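Local coordinates for protein DYNE8 (Micromonospora chersina, PDB 4AMM) that is the acyltransferase domain of an iterative enediyne polyketide synthase, which probably loads the acyl units used to build the polyketide precursor of dynemicin, at residues A[48-60]-A[85-97]; A[1-13]-A[374-386]. All coordinates share one frame; numbering follows the deposited sequence.

Contact 1: A[48-60]-A[85-97]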
loop_
_atom_site.group_PDB
_atom_site.type_symbol
_atom_site.label_atom_id
_atom_site.label_comp_id
_atom_site.label_asym_id
_atom_site.label_seq_id
_atom_site.Cartn_x
_atom_site.Cartn_y
_atom_site.Cartn_z
ATOM N N GLY A 48 21.246 -7.664 -12.951
ATOM C CA GLY A 48 21.153 -8.911 -13.756
ATOM C C GLY A 48 20.889 -10.073 -12.818
ATOM O O GLY A 48 20.071 -9.981 -11.916
ATOM N N ASP A 49 21.666 -11.145 -12.998
ATOM C CA ASP A 49 21.517 -12.326 -12.088
ATOM C C ASP A 49 22.521 -12.117 -10.953
ATOM O O ASP A 49 23.728 -12.241 -11.083
ATOM C CB ASP A 49 21.961 -13.566 -12.911
ATOM C CG ASP A 49 21.559 -14.874 -12.282
ATOM O OD1 ASP A 49 21.222 -14.898 -11.076
ATOM O OD2 ASP A 49 21.565 -15.893 -13.046
ATOM N N VAL A 50 21.995 -11.644 -9.869
ATOM C CA VAL A 50 22.826 -11.255 -8.714
ATOM C C VAL A 50 22.282 -12.136 -7.597
ATOM O O VAL A 50 21.215 -11.894 -7.010
ATOM C CB VAL A 50 22.557 -9.818 -8.319
ATOM C CG1 VAL A 50 23.384 -9.489 -7.107
ATOM C CG2 VAL A 50 22.920 -8.773 -9.420
ATOM N N PRO A 51 22.923 -13.271 -7.286
ATOM C CA PRO A 51 22.298 -14.300 -6.447
ATOM C C PRO A 51 21.940 -13.845 -5.026
ATOM O O PRO A 51 20.741 -13.978 -4.692
ATOM C CB PRO A 51 23.376 -15.454 -6.497
ATOM C CG PRO A 51 24.095 -15.205 -7.879
ATOM C CD PRO A 51 24.181 -13.688 -7.955
ATOM N N ALA A 52 22.898 -13.307 -4.307
ATOM C CA ALA A 52 22.747 -12.862 -2.893
ATOM C C ALA A 52 22.777 -11.314 -2.963
ATOM O O ALA A 52 23.638 -10.700 -3.583
ATOM C CB ALA A 52 23.955 -13.365 -2.052
ATOM N N ARG A 53 21.756 -10.722 -2.299
ATOM C CA ARG A 53 21.507 -9.260 -2.487
ATOM C C ARG A 53 21.366 -8.478 -1.184
ATOM O O ARG A 53 20.771 -8.973 -0.214
ATOM C CB ARG A 53 20.227 -9.099 -3.306
ATOM C CG ARG A 53 20.253 -9.716 -4.712
ATOM C CD ARG A 53 19.004 -9.412 -5.515
ATOM N NE ARG A 53 19.147 -9.962 -6.877
ATOM C CZ ARG A 53 18.384 -9.575 -7.919
ATOM N NH1 ARG A 53 17.414 -8.643 -7.804
ATOM N NH2 ARG A 53 18.583 -10.217 -9.125
ATOM N N PHE A 54 21.839 -7.285 -1.256
ATOM C CA PHE A 54 21.708 -6.268 -0.179
ATOM C C PHE A 54 21.128 -5.080 -0.835
ATOM O O PHE A 54 21.572 -4.622 -1.910
ATOM C CB PHE A 54 23.086 -5.935 0.410
ATOM C CG PHE A 54 23.126 -4.712 1.287
ATOM C CD1 PHE A 54 23.354 -3.511 0.704
ATOM C CD2 PHE A 54 22.949 -4.857 2.650
ATOM C CE1 PHE A 54 23.410 -2.340 1.472
ATOM C CE2 PHE A 54 23.002 -3.692 3.445
ATOM C CZ PHE A 54 23.224 -2.467 2.856
ATOM N N ALA A 55 20.186 -4.352 -0.158
ATOM C CA ALA A 55 19.794 -3.027 -0.614
ATOM C C ALA A 55 19.358 -2.208 0.602
ATOM O O ALA A 55 18.629 -2.778 1.443
ATOM C CB ALA A 55 18.575 -3.127 -1.594
ATOM N N ALA A 56 19.697 -0.932 0.616
ATOM C CA ALA A 56 19.283 -0.072 1.729
ATOM C C ALA A 56 19.010 1.274 1.172
ATOM O O ALA A 56 19.718 1.821 0.313
ATOM C CB ALA A 56 20.420 0.000 2.744
ATOM N N ALA A 57 17.994 1.915 1.766
ATOM C CA ALA A 57 17.750 3.317 1.527
ATOM C C ALA A 57 18.374 4.087 2.703
ATOM O O ALA A 57 18.026 3.782 3.844
ATOM C CB ALA A 57 16.259 3.564 1.482
ATOM N N VAL A 58 19.197 5.047 2.397
ATOM C CA VAL A 58 19.968 5.724 3.461
ATOM C C VAL A 58 19.948 7.218 3.277
ATOM O O VAL A 58 19.856 7.739 2.172
ATOM C CB VAL A 58 21.427 5.181 3.509
ATOM C CG1 VAL A 58 21.474 3.610 3.743
ATOM C CG2 VAL A 58 22.185 5.591 2.220
ATOM N N ARG A 59 20.093 7.955 4.407
ATOM C CA ARG A 59 20.143 9.404 4.327
ATOM C C ARG A 59 21.529 9.950 4.062
ATOM O O ARG A 59 21.668 10.996 3.464
ATOM C CB ARG A 59 19.519 10.073 5.592
ATOM C CG ARG A 59 18.015 9.822 5.671
ATOM C CD ARG A 59 17.331 10.746 6.709
ATOM N NE ARG A 59 18.083 10.777 7.966
ATOM C CZ ARG A 59 18.201 11.844 8.770
ATOM N NH1 ARG A 59 17.626 13.020 8.473
ATOM N NH2 ARG A 59 18.923 11.744 9.876
ATOM N N ASP A 60 22.548 9.190 4.420
ATOM C CA ASP A 60 23.943 9.634 4.350
ATOM C C ASP A 60 24.902 8.506 4.579
ATOM O O ASP A 60 24.452 7.385 4.816
ATOM C CB ASP A 60 24.204 10.784 5.386
ATOM C CG ASP A 60 23.901 10.393 6.797
ATOM O OD1 ASP A 60 23.827 9.211 7.183
ATOM O OD2 ASP A 60 23.714 11.362 7.613
ATOM N N ALA A 85 11.383 -3.251 6.713
ATOM C CA ALA A 85 10.736 -2.229 5.924
ATOM C C ALA A 85 10.808 -0.874 6.607
ATOM O O ALA A 85 11.056 0.101 5.962
ATOM C CB ALA A 85 9.268 -2.595 5.573
ATOM N N GLY A 86 10.625 -0.793 7.955
ATOM C CA GLY A 86 10.681 0.495 8.627
ATOM C C GLY A 86 11.996 1.155 8.791
ATOM O O GLY A 86 12.119 2.311 9.242
ATOM N N ARG A 87 13.062 0.473 8.377
ATOM C CA ARG A 87 14.381 1.035 8.299
ATOM C C ARG A 87 14.944 1.053 6.843
ATOM O O ARG A 87 16.098 1.390 6.674
ATOM C CB ARG A 87 15.328 0.391 9.287
ATOM C CG ARG A 87 14.880 0.572 10.788
ATOM C CD ARG A 87 15.200 1.949 11.270
ATOM N NE ARG A 87 14.738 2.179 12.638
ATOM C CZ ARG A 87 13.538 2.624 12.968
ATOM N NH1 ARG A 87 12.544 2.905 12.084
ATOM N NH2 ARG A 87 13.297 2.802 14.307
ATOM N N GLY A 88 14.151 0.552 5.926
ATOM C CA GLY A 88 14.555 0.522 4.493
ATOM C C GLY A 88 15.773 -0.372 4.211
ATOM O O GLY A 88 16.576 -0.019 3.340
ATOM N N LEU A 89 15.885 -1.484 4.929
ATOM C CA LEU A 89 17.055 -2.333 4.876
ATOM C C LEU A 89 16.624 -3.702 4.549
ATOM O O LEU A 89 15.748 -4.263 5.201
ATOM C CB LEU A 89 17.768 -2.366 6.270
ATOM C CG LEU A 89 18.805 -3.476 6.330
ATOM C CD1 LEU A 89 19.899 -3.300 5.248
ATOM C CD2 LEU A 89 19.391 -3.447 7.760
ATOM N N PHE A 90 17.194 -4.283 3.451
ATOM C CA PHE A 90 16.731 -5.558 2.983
ATOM C C PHE A 90 17.907 -6.404 2.535
ATOM O O PHE A 90 18.795 -5.909 1.810
ATOM C CB PHE A 90 15.765 -5.420 1.824
ATOM C CG PHE A 90 14.617 -4.497 2.098
ATOM C CD1 PHE A 90 13.420 -4.990 2.710
ATOM C CD2 PHE A 90 14.708 -3.177 1.811
ATOM C CE1 PHE A 90 12.382 -4.119 2.974
ATOM C CE2 PHE A 90 13.691 -2.340 2.048
ATOM C CZ PHE A 90 12.543 -2.843 2.670
ATOM N N LEU A 91 17.987 -7.648 3.030
ATOM C CA LEU A 91 19.107 -8.584 2.711
ATOM C C LEU A 91 18.503 -9.912 2.461
ATOM O O LEU A 91 17.770 -10.446 3.315
ATOM C CB LEU A 91 20.074 -8.605 3.897
ATOM C CG LEU A 91 21.206 -9.618 3.882
ATOM C CD1 LEU A 91 20.879 -11.129 3.795
ATOM C CD2 LEU A 91 22.264 -9.365 2.968
ATOM N N VAL A 92 18.846 -10.510 1.304
ATOM C CA VAL A 92 18.252 -11.806 0.972
ATOM C C VAL A 92 19.314 -12.655 0.324
ATOM O O VAL A 92 19.878 -12.226 -0.684
ATOM C CB VAL A 92 17.050 -11.625 0.001
ATOM C CG1 VAL A 92 16.467 -12.918 -0.371
ATOM C CG2 VAL A 92 15.950 -10.788 0.635
ATOM N N VAL A 93 19.591 -13.813 0.949
ATOM C CA VAL A 93 20.459 -14.838 0.335
ATOM C C VAL A 93 19.530 -16.032 -0.003
ATOM O O VAL A 93 18.741 -16.441 0.814
ATOM C CB VAL A 93 21.538 -15.274 1.359
ATOM C CG1 VAL A 93 22.409 -16.417 0.750
ATOM C CG2 VAL A 93 22.377 -14.131 1.757
ATOM N N GLY A 94 19.582 -16.517 -1.226
ATOM C CA GLY A 94 18.697 -17.617 -1.592
ATOM C C GLY A 94 17.308 -17.188 -2.071
ATOM O O GLY A 94 16.412 -18.004 -2.067
ATOM N N GLY A 95 17.097 -15.909 -2.478
ATOM C CA GLY A 95 15.788 -15.463 -3.094
ATOM C C GLY A 95 15.707 -16.037 -4.498
ATOM O O GLY A 95 16.631 -16.849 -4.929
ATOM N N PRO A 96 14.757 -15.595 -5.280
ATOM C CA PRO A 96 13.827 -14.488 -5.019
ATOM C C PRO A 96 12.786 -14.863 -4.034
ATOM O O PRO A 96 12.544 -16.065 -3.761
ATOM C CB PRO A 96 13.226 -14.216 -6.373
ATOM C CG PRO A 96 13.286 -15.601 -7.081
ATOM C CD PRO A 96 14.660 -16.059 -6.678
ATOM N N LEU A 97 12.240 -13.844 -3.357
ATOM C CA LEU A 97 11.077 -14.000 -2.521
ATOM C C LEU A 97 9.811 -13.680 -3.320
ATOM O O LEU A 97 9.892 -13.254 -4.456
ATOM C CB LEU A 97 11.156 -12.992 -1.362
ATOM C CG LEU A 97 12.443 -13.063 -0.625
ATOM C CD1 LEU A 97 12.329 -12.232 0.610
ATOM C CD2 LEU A 97 12.731 -14.431 -0.135
HETATM O O HOH W 1 18.777 -13.649 -2.923
HETATM O O HOH W 2 18.631 1.708 5.585
#
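Arg87 O and Ala57 O are bridged by a water lying 2.8 Å from each, where 85-97 comes alongside 48-60. Gly88 opens the direct pairing, its O taking the N-H of Ala57 at 2.9 Å. Positive phi suits glycine, and a CB here would press on Ala57 CB; Gly88 and Leu89 together face Asp84 in a G1 beta bulge. Leu89 turns its CG anti to the backbone N (chi1 167°), which brings CD1 to within 3.6 Å of Phe54 CE2, obliquely to the ring. Phe90 exchanges two backbone bonds with Ala55 on the sheet face covered by helix 376-387, which the small methyl of Ala55 lets come close. Leu91, on the other face, packs CD2 4.4 Å from Phe54 CB. Val92 and Arg53 make the next two-bond pair; the extended arginine leads away, giving NE to Val50 O at 2.8 Å, NH2 to Asp392 in a salt bridge and NH1 to Val391 O. Beyond Val93, a second water joins Pro51 O, Val92 O and Gly95 N. The chemistry implies an antiparallel sheet whose register is set by backbone bonds and whose apolar faces suit cover by helices 61-76 and 376-387, while buried Arg53 needs its carbonyl and carboxylate partners.

Contact 2: A[1-13]-A[374-386]; sequences PDHELVVCGAPDA and SAAGMAAGTAALF
Pro1 sets its CB 3.6 Å from Ala375 CB, beginning a run of contacts between 1-13 and 374-386. Asp2 follows with a two-pronged grip: with CG between the backbone N and the carbonyl carbon (chi1 59°), the carboxylate faces the turn before the helix, where OD1 takes Ala375 N at 2.9 Å and OD2 receives the Ser374 hydroxyl on its syn lone pair. That same OG accepts from Ala376 N at 3.1 Å, a capping bond. Replacing Ser374 by an alanine is likely to leave Ala376 N without its cap and Asp2 OD2 without the hydroxyl donor. The His3 ring lies with one face against Ala376, whose CB makes a CH-pi contact 3.9 Å from the ring centroid; ND1 is buried there without a polar partner. Leu5 brings CD1 3.5 Å from Ala383 CB, a closeness alanine permits, and its side chain crosses Thr382 at about a right angle. Val7 places CB over a face of the Phe386 ring. Strand 4-10 and helix residues 376-386 run 14° apart, a helix-on-sheet layer consistent with a subdomain beside the catalytic acyltransferase fold. The helix also covers Ala55 and Ala57 of strand 52-58; Val6 and Cys8 point away from it, packing on helices 32-45 and 13-27 respectively.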
loop_
_atom_site.group_PDB
_atom_site.type_symbol
_atom_site.label_atom_id
_atom_site.label_comp_id
_atom_site.label_asym_id
_atom_site.label_seq_id
_atom_site.Cartn_x
_atom_site.Cartn_y
_atom_site.Cartn_z
ATOM N N PRO A 1 18.103 13.470 -4.534
ATOM C CA PRO A 1 17.104 12.926 -3.583
ATOM C C PRO A 1 17.615 12.956 -2.114
ATOM O O PRO A 1 18.834 12.918 -1.897
ATOM C CB PRO A 1 16.868 11.483 -4.082
ATOM C CG PRO A 1 18.020 11.160 -4.967
ATOM C CD PRO A 1 18.601 12.455 -5.485
ATOM N N ASP A 2 16.692 13.049 -1.130
ATOM C CA ASP A 2 17.019 13.017 0.311
ATOM C C ASP A 2 17.375 11.630 0.877
ATOM O O ASP A 2 17.960 11.509 1.945
ATOM C CB ASP A 2 15.913 13.680 1.163
ATOM C CG ASP A 2 14.515 13.014 1.004
ATOM O OD1 ASP A 2 14.315 12.154 0.104
ATOM O OD2 ASP A 2 13.597 13.388 1.787
ATOM N N HIS A 3 17.035 10.569 0.138
ATOM C CA HIS A 3 17.534 9.262 0.497
ATOM C C HIS A 3 18.205 8.753 -0.765
ATOM O O HIS A 3 17.754 9.025 -1.913
ATOM C CB HIS A 3 16.441 8.251 0.883
ATOM C CG HIS A 3 15.871 8.457 2.245
ATOM N ND1 HIS A 3 15.128 9.571 2.556
ATOM C CD2 HIS A 3 15.959 7.725 3.369
ATOM C CE1 HIS A 3 14.793 9.524 3.831
ATOM N NE2 HIS A 3 15.264 8.404 4.344
ATOM N N GLU A 4 19.286 8.055 -0.540
ATOM C CA GLU A 4 20.022 7.392 -1.591
ATOM C C GLU A 4 19.708 5.909 -1.515
ATOM O O GLU A 4 19.445 5.353 -0.434
ATOM C CB GLU A 4 21.515 7.654 -1.410
ATOM C CG GLU A 4 22.271 7.184 -2.635
ATOM C CD GLU A 4 21.703 7.891 -3.908
ATOM O OE1 GLU A 4 22.042 9.070 -4.177
ATOM O OE2 GLU A 4 20.813 7.275 -4.558
ATOM N N LEU A 5 19.792 5.209 -2.656
ATOM C CA LEU A 5 19.611 3.775 -2.731
ATOM C C LEU A 5 20.912 3.091 -2.959
ATOM O O LEU A 5 21.586 3.377 -3.977
ATOM C CB LEU A 5 18.697 3.487 -3.947
ATOM C CG LEU A 5 18.528 1.995 -4.297
ATOM C CD1 LEU A 5 17.888 1.196 -3.138
ATOM C CD2 LEU A 5 17.633 1.941 -5.578
ATOM N N VAL A 6 21.313 2.184 -2.069
ATOM C CA VAL A 6 22.580 1.509 -2.183
ATOM C C VAL A 6 22.326 0.030 -2.293
ATOM O O VAL A 6 21.713 -0.596 -1.413
ATOM C CB VAL A 6 23.459 1.729 -0.930
ATOM C CG1 VAL A 6 24.735 1.033 -1.124
ATOM C CG2 VAL A 6 23.649 3.229 -0.782
ATOM N N VAL A 7 22.659 -0.534 -3.493
ATOM C CA VAL A 7 22.479 -1.950 -3.703
ATOM C C VAL A 7 23.795 -2.638 -3.957
ATOM O O VAL A 7 24.708 -2.011 -4.516
ATOM C CB VAL A 7 21.510 -2.252 -4.885
ATOM C CG1 VAL A 7 20.163 -1.542 -4.743
ATOM C CG2 VAL A 7 22.144 -1.907 -6.301
ATOM N N CYS A 8 23.837 -3.924 -3.637
ATOM C CA CYS A 8 24.915 -4.745 -4.208
ATOM C C CYS A 8 24.604 -6.200 -4.053
ATOM O O CYS A 8 23.599 -6.576 -3.495
ATOM C CB CYS A 8 26.259 -4.387 -3.678
ATOM S SG CYS A 8 26.333 -4.781 -1.990
ATOM N N GLY A 9 25.514 -7.038 -4.592
ATOM C CA GLY A 9 25.262 -8.437 -4.490
ATOM C C GLY A 9 26.496 -9.250 -4.825
ATOM O O GLY A 9 27.525 -8.708 -5.157
ATOM N N ALA A 10 26.321 -10.530 -4.694
ATOM C CA ALA A 10 27.454 -11.430 -4.846
ATOM C C ALA A 10 26.933 -12.835 -5.099
ATOM O O ALA A 10 25.735 -13.143 -4.990
ATOM C CB ALA A 10 28.359 -11.319 -3.608
ATOM N N PRO A 11 27.881 -13.773 -5.397
ATOM C CA PRO A 11 27.349 -15.088 -5.735
ATOM C C PRO A 11 26.831 -15.911 -4.580
ATOM O O PRO A 11 26.042 -16.831 -4.798
ATOM C CB PRO A 11 28.589 -15.820 -6.379
ATOM C CG PRO A 11 29.387 -14.773 -6.878
ATOM C CD PRO A 11 29.222 -13.564 -5.934
ATOM N N ASP A 12 27.249 -15.649 -3.353
ATOM C CA ASP A 12 26.773 -16.424 -2.213
ATOM C C ASP A 12 27.009 -15.613 -0.944
ATOM O O ASP A 12 27.573 -14.523 -1.005
ATOM C CB ASP A 12 27.465 -17.831 -2.130
ATOM C CG ASP A 12 28.965 -17.771 -2.159
ATOM O OD1 ASP A 12 29.647 -16.870 -1.590
ATOM O OD2 ASP A 12 29.494 -18.721 -2.784
ATOM N N ALA A 13 26.636 -16.193 0.191
ATOM C CA ALA A 13 26.760 -15.450 1.458
ATOM C C ALA A 13 28.177 -15.075 1.834
ATOM O O ALA A 13 28.430 -13.980 2.339
ATOM C CB ALA A 13 26.153 -16.223 2.624
ATOM N N SER A 374 9.410 13.725 -0.784
ATOM C CA SER A 374 10.539 12.974 -0.273
ATOM C C SER A 374 10.730 11.717 -1.148
ATOM O O SER A 374 9.742 11.059 -1.503
ATOM C CB SER A 374 10.337 12.617 1.211
ATOM O OG SER A 374 11.310 11.664 1.671
ATOM N N ALA A 375 11.994 11.432 -1.501
ATOM C CA ALA A 375 12.371 10.191 -2.191
ATOM C C ALA A 375 12.492 8.990 -1.257
ATOM O O ALA A 375 12.915 7.885 -1.702
ATOM C CB ALA A 375 13.678 10.394 -2.927
ATOM N N ALA A 376 12.169 9.156 0.008
ATOM C CA ALA A 376 12.253 8.099 1.018
ATOM C C ALA A 376 11.566 6.837 0.497
ATOM O O ALA A 376 12.178 5.744 0.515
ATOM C CB ALA A 376 11.603 8.572 2.359
ATOM N N GLY A 377 10.313 6.959 0.060
ATOM C CA GLY A 377 9.536 5.780 -0.334
ATOM C C GLY A 377 10.065 5.158 -1.617
ATOM O O GLY A 377 10.144 3.951 -1.665
ATOM N N MET A 378 10.395 5.981 -2.638
ATOM C CA MET A 378 10.874 5.413 -3.878
ATOM C C MET A 378 12.177 4.694 -3.575
ATOM O O MET A 378 12.333 3.600 -4.069
ATOM C CB MET A 378 10.977 6.375 -5.059
ATOM C CG MET A 378 9.705 7.196 -5.318
ATOM S SD MET A 378 8.185 6.381 -5.825
ATOM C CE MET A 378 8.996 5.612 -7.207
ATOM N N ALA A 379 13.055 5.219 -2.722
ATOM C CA ALA A 379 14.272 4.461 -2.413
ATOM C C ALA A 379 13.996 3.237 -1.641
ATOM O O ALA A 379 14.524 2.148 -2.014
ATOM C CB ALA A 379 15.280 5.316 -1.623
ATOM N N ALA A 380 13.196 3.240 -0.596
ATOM C CA ALA A 380 12.970 2.050 0.201
ATOM C C ALA A 380 12.193 0.962 -0.552
ATOM O O ALA A 380 12.470 -0.216 -0.439
ATOM C CB ALA A 380 12.241 2.459 1.549
ATOM N N GLY A 381 11.169 1.360 -1.279
ATOM C CA GLY A 381 10.392 0.460 -2.092
ATOM C C GLY A 381 11.250 -0.145 -3.190
ATOM O O GLY A 381 11.078 -1.343 -3.453
ATOM N N THR A 382 12.146 0.614 -3.807
ATOM C CA THR A 382 12.958 0.026 -4.878
ATOM C C THR A 382 13.989 -0.883 -4.245
ATOM O O THR A 382 14.312 -1.966 -4.799
ATOM C CB THR A 382 13.602 1.112 -5.716
ATOM O OG1 THR A 382 12.545 1.953 -6.252
ATOM C CG2 THR A 382 14.315 0.521 -6.906
ATOM N N ALA A 383 14.528 -0.553 -3.056
ATOM C CA ALA A 383 15.470 -1.450 -2.361
ATOM C C ALA A 383 14.750 -2.749 -2.053
ATOM O O ALA A 383 15.367 -3.848 -2.230
ATOM C CB ALA A 383 15.929 -0.791 -0.992
ATOM N N ALA A 384 13.509 -2.762 -1.598
ATOM C CA ALA A 384 12.774 -3.934 -1.295
ATOM C C ALA A 384 12.624 -4.782 -2.575
ATOM O O ALA A 384 12.843 -6.014 -2.529
ATOM C CB ALA A 384 11.371 -3.619 -0.699
ATOM N N LEU A 385 12.188 -4.159 -3.691
ATOM C CA LEU A 385 11.986 -4.932 -4.953
ATOM C C LEU A 385 13.321 -5.533 -5.319
ATOM O O LEU A 385 13.315 -6.706 -5.841
ATOM C CB LEU A 385 11.523 -3.975 -5.989
ATOM C CG LEU A 385 10.064 -3.454 -5.807
ATOM C CD1 LEU A 385 9.730 -2.348 -6.733
ATOM C CD2 LEU A 385 9.054 -4.581 -6.070
ATOM N N PHE A 386 14.431 -4.824 -5.232
ATOM C CA PHE A 386 15.719 -5.373 -5.684
ATOM C C PHE A 386 16.142 -6.501 -4.794
ATOM O O PHE A 386 16.479 -7.602 -5.257
ATOM C CB PHE A 386 16.792 -4.261 -5.773
ATOM C CG PHE A 386 18.146 -4.780 -6.197
ATOM C CD1 PHE A 386 18.411 -4.886 -7.572
ATOM C CD2 PHE A 386 19.065 -5.192 -5.274
ATOM C CE1 PHE A 386 19.645 -5.403 -7.990
ATOM C CE2 PHE A 386 20.280 -5.730 -5.670
ATOM C CZ PHE A 386 20.591 -5.801 -7.070
#

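In the fold
From Pro1 the chain runs through strand 4-10, then helices 13-27 and 32-45, to strand 52-58, which bonds back to it antiparallel through Ala56 N to Val6 O and Glu4 N to Val58 O. Helix 61-76 and strand 81-84 follow before strand 89-92 closes the short loop of contact 1. The chain then builds the parallel sheet and the mixed sheet before helix 376-387 returns to close contact 2, a loop that spans nearly the whole chain and holds contact 1 nested inside it. Their centres lie about 7 Å apart. Both contacts meet on one four-stranded antiparallel sheet: contact 1 joins its two middle strands, and contact 2 lays the C-terminal helix against it.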